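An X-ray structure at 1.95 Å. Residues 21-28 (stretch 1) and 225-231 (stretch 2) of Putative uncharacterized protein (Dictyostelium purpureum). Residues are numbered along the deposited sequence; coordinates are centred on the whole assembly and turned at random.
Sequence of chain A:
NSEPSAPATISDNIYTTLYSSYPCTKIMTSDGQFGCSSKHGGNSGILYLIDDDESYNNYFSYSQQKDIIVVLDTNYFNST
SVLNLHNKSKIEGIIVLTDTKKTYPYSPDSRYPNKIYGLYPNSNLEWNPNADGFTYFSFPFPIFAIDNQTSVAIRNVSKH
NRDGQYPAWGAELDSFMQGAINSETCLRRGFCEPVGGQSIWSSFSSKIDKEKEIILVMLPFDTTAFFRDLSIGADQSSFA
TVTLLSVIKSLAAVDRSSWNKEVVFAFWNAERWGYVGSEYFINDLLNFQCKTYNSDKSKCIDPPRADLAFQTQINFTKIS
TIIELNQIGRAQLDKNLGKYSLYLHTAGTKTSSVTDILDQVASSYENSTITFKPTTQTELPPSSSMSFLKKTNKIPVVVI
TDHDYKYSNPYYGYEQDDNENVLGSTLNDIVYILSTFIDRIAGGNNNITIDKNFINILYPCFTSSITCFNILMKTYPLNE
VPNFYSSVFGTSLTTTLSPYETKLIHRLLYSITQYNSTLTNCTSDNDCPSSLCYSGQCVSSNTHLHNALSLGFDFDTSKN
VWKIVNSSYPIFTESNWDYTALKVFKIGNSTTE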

# COMPACT_ATOMS: atom_id res chain seq x y z
N SER A 21 -1.27 -20.19 1.20
CA SER A 21 -2.65 -19.75 1.35
C SER A 21 -2.73 -18.33 1.89
O SER A 21 -1.87 -17.90 2.69
CB SER A 21 -3.43 -20.70 2.27
OG SER A 21 -3.13 -20.43 3.63
N TYR A 22 -3.76 -17.60 1.47
CA TYR A 22 -3.86 -16.17 1.74
C TYR A 22 -5.22 -15.86 2.35
O TYR A 22 -6.22 -15.77 1.65
CB TYR A 22 -3.64 -15.37 0.46
CG TYR A 22 -2.46 -15.86 -0.37
CD1 TYR A 22 -1.16 -15.59 0.00
CD2 TYR A 22 -2.67 -16.59 -1.54
CE1 TYR A 22 -0.07 -16.04 -0.75
CE2 TYR A 22 -1.59 -17.04 -2.30
CZ TYR A 22 -0.30 -16.77 -1.90
OH TYR A 22 0.78 -17.20 -2.66
N PRO A 23 -5.26 -15.69 3.67
CA PRO A 23 -6.54 -15.56 4.39
C PRO A 23 -7.16 -14.17 4.28
O PRO A 23 -6.47 -13.15 4.14
CB PRO A 23 -6.15 -15.85 5.84
CG PRO A 23 -4.72 -15.37 5.94
CD PRO A 23 -4.10 -15.64 4.58
N CYS A 24 -8.49 -14.15 4.33
CA CYS A 24 -9.25 -12.96 4.65
C CYS A 24 -9.20 -12.76 6.17
O CYS A 24 -9.50 -13.69 6.91
CB CYS A 24 -10.69 -13.11 4.16
SG CYS A 24 -11.80 -11.81 4.71
N THR A 25 -8.81 -11.58 6.63
CA THR A 25 -8.66 -11.36 8.07
C THR A 25 -9.70 -10.37 8.56
O THR A 25 -10.39 -9.76 7.74
CB THR A 25 -7.26 -10.84 8.41
OG1 THR A 25 -7.07 -9.58 7.77
CG2 THR A 25 -6.17 -11.83 7.92
N LYS A 26 -9.81 -10.21 9.88
CA LYS A 26 -10.84 -9.33 10.46
C LYS A 26 -10.27 -7.97 10.85
O LYS A 26 -9.24 -7.87 11.53
CB LYS A 26 -11.49 -9.99 11.69
CG LYS A 26 -12.95 -9.54 11.94
CD LYS A 26 -13.92 -10.45 11.19
CE LYS A 26 -15.34 -9.90 11.11
NZ LYS A 26 -16.22 -10.89 10.40
N ILE A 27 -10.96 -6.91 10.42
CA ILE A 27 -10.59 -5.56 10.78
C ILE A 27 -11.76 -4.90 11.52
O ILE A 27 -12.89 -4.93 11.04
CB ILE A 27 -10.23 -4.71 9.54
CG1 ILE A 27 -9.13 -5.38 8.71
CG2 ILE A 27 -9.83 -3.30 9.95
CD1 ILE A 27 -7.78 -5.31 9.32
N MET A 28 -11.48 -4.31 12.67
CA MET A 28 -12.53 -3.62 13.42
C MET A 28 -12.48 -2.11 13.16
O MET A 28 -11.41 -1.56 12.87
CB MET A 28 -12.43 -3.92 14.91
CG MET A 28 -13.30 -5.09 15.37
SD MET A 28 -12.96 -6.65 14.53
CE MET A 28 -11.24 -6.85 15.00
N ALA A 225 -6.42 -4.82 -0.56
CA ALA A 225 -6.97 -5.96 -1.26
C ALA A 225 -7.95 -6.68 -0.33
O ALA A 225 -7.97 -6.43 0.88
CB ALA A 225 -5.88 -6.91 -1.71
N PHE A 226 -8.77 -7.55 -0.91
CA PHE A 226 -9.63 -8.42 -0.13
C PHE A 226 -8.71 -9.37 0.64
O PHE A 226 -8.87 -9.57 1.83
CB PHE A 226 -10.61 -9.20 -1.02
CG PHE A 226 -11.72 -9.89 -0.26
CD1 PHE A 226 -11.51 -11.11 0.34
CD2 PHE A 226 -12.98 -9.30 -0.17
CE1 PHE A 226 -12.52 -11.76 1.03
CE2 PHE A 226 -14.01 -9.93 0.53
CZ PHE A 226 -13.78 -11.16 1.12
N PHE A 227 -7.76 -9.95 -0.09
CA PHE A 227 -6.73 -10.83 0.48
C PHE A 227 -5.44 -10.05 0.59
O PHE A 227 -4.71 -9.91 -0.40
CB PHE A 227 -6.53 -12.08 -0.40
CG PHE A 227 -7.78 -12.88 -0.60
CD1 PHE A 227 -8.32 -13.62 0.45
CD2 PHE A 227 -8.44 -12.87 -1.80
CE1 PHE A 227 -9.49 -14.34 0.28
CE2 PHE A 227 -9.61 -13.59 -1.98
CZ PHE A 227 -10.13 -14.33 -0.94
N ARG A 228 -5.15 -9.52 1.77
CA ARG A 228 -4.10 -8.51 1.89
C ARG A 228 -2.67 -9.05 1.70
O ARG A 228 -1.75 -8.26 1.45
CB ARG A 228 -4.26 -7.77 3.23
CG ARG A 228 -5.45 -6.77 3.18
CD ARG A 228 -5.86 -6.22 4.55
NE ARG A 228 -6.70 -7.14 5.31
CZ ARG A 228 -8.02 -7.29 5.12
NH1 ARG A 228 -8.65 -6.59 4.18
NH2 ARG A 228 -8.70 -8.16 5.86
N ASP A 229 -2.48 -10.36 1.79
CA ASP A 229 -1.18 -10.94 1.46
C ASP A 229 -0.92 -10.89 -0.05
O ASP A 229 0.19 -11.15 -0.50
CB ASP A 229 -1.05 -12.38 1.94
CG ASP A 229 -1.06 -12.48 3.45
OD1 ASP A 229 -0.30 -11.72 4.11
OD2 ASP A 229 -1.84 -13.30 3.98
N LEU A 230 -1.96 -10.56 -0.82
CA LEU A 230 -1.85 -10.48 -2.28
C LEU A 230 -1.93 -9.05 -2.78
O LEU A 230 -2.19 -8.82 -3.96
CB LEU A 230 -2.96 -11.30 -2.96
CG LEU A 230 -2.96 -12.80 -2.65
CD1 LEU A 230 -4.12 -13.51 -3.35
CD2 LEU A 230 -1.61 -13.40 -3.09
N SER A 231 -1.69 -8.09 -1.88
CA SER A 231 -1.88 -6.68 -2.19
C SER A 231 -0.71 -6.04 -2.95
O SER A 231 -0.06 -5.10 -2.44
CB SER A 231 -2.14 -5.90 -0.89
OG SER A 231 -1.07 -6.12 0.04
O HOH W 1 -4.18 -12.65 2.60
O HOH W 2 -6.77 -10.27 4.10
O HOH W 3 -4.91 -8.44 7.26

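Residues 21-28, largely extended, lie against residues 225-231, which are loop except for a short 3-10 segment at 228-229; more than 200 residues of sequence separate the touching partners. The two backbones run antiparallel in register: Tyr-22 CA lies 5.9 Å from Asp-229 CA, and Cys-24 CA lies 5.3 Å from Phe-227 CA. No direct backbone-to-backbone hydrogen bond joins them; water does that work. Pro-23 O accepts from two waters, at 2.8 Å from water 1 and 2.9 Å from water 2. Water 1 in turn accepts from Asp-229 N (3.0 Å) and donates to Asp-229 OD2 (2.8 Å), while water 2 accepts from Arg-228 N (2.9 Å) and donates to Phe-226 O (3.2 Å). The second stretch is tightened by its own turn, with Leu-230 N donating to Phe-227 O (2.9 Å) and Ser-231 OG to Arg-228 O (2.7 Å).

The direct polar link is made by side chains. Arg-228 extends its guanidinium to Thr-25, and NH2 donates to Thr-25 OG1 over 2.9 Å in a nearly linear bond (170°), with the hydroxyl oxygen near the guanidinium plane, where N-H groups point. Water 3 joins the same pair, accepting from Arg-228 NE (2.9 Å) and lying 2.5 Å from Thr-25 OG1. Ile-27 CG1 covers one guanidinium face, 4.0 Å from Arg-228 NH2.

Apolar contacts fill the rest. Leu-230 CD2 sits almost directly over the Tyr-22 ring, 3.5 Å from its centroid and 3° off the normal, a CH-pi contact that sets a methyl against the pi cloud. Asp-229 CB packs 3.8 Å from Tyr-22 CD1. The Phe-227 ring presents its edge to the Pro-23/Cys-24 backbone, with CD1 3.9 Å from Cys-24 N. Cys-24 SG, covalently bonded elsewhere in the structure, approaches Phe-226 CE1 obliquely at 3.8 Å.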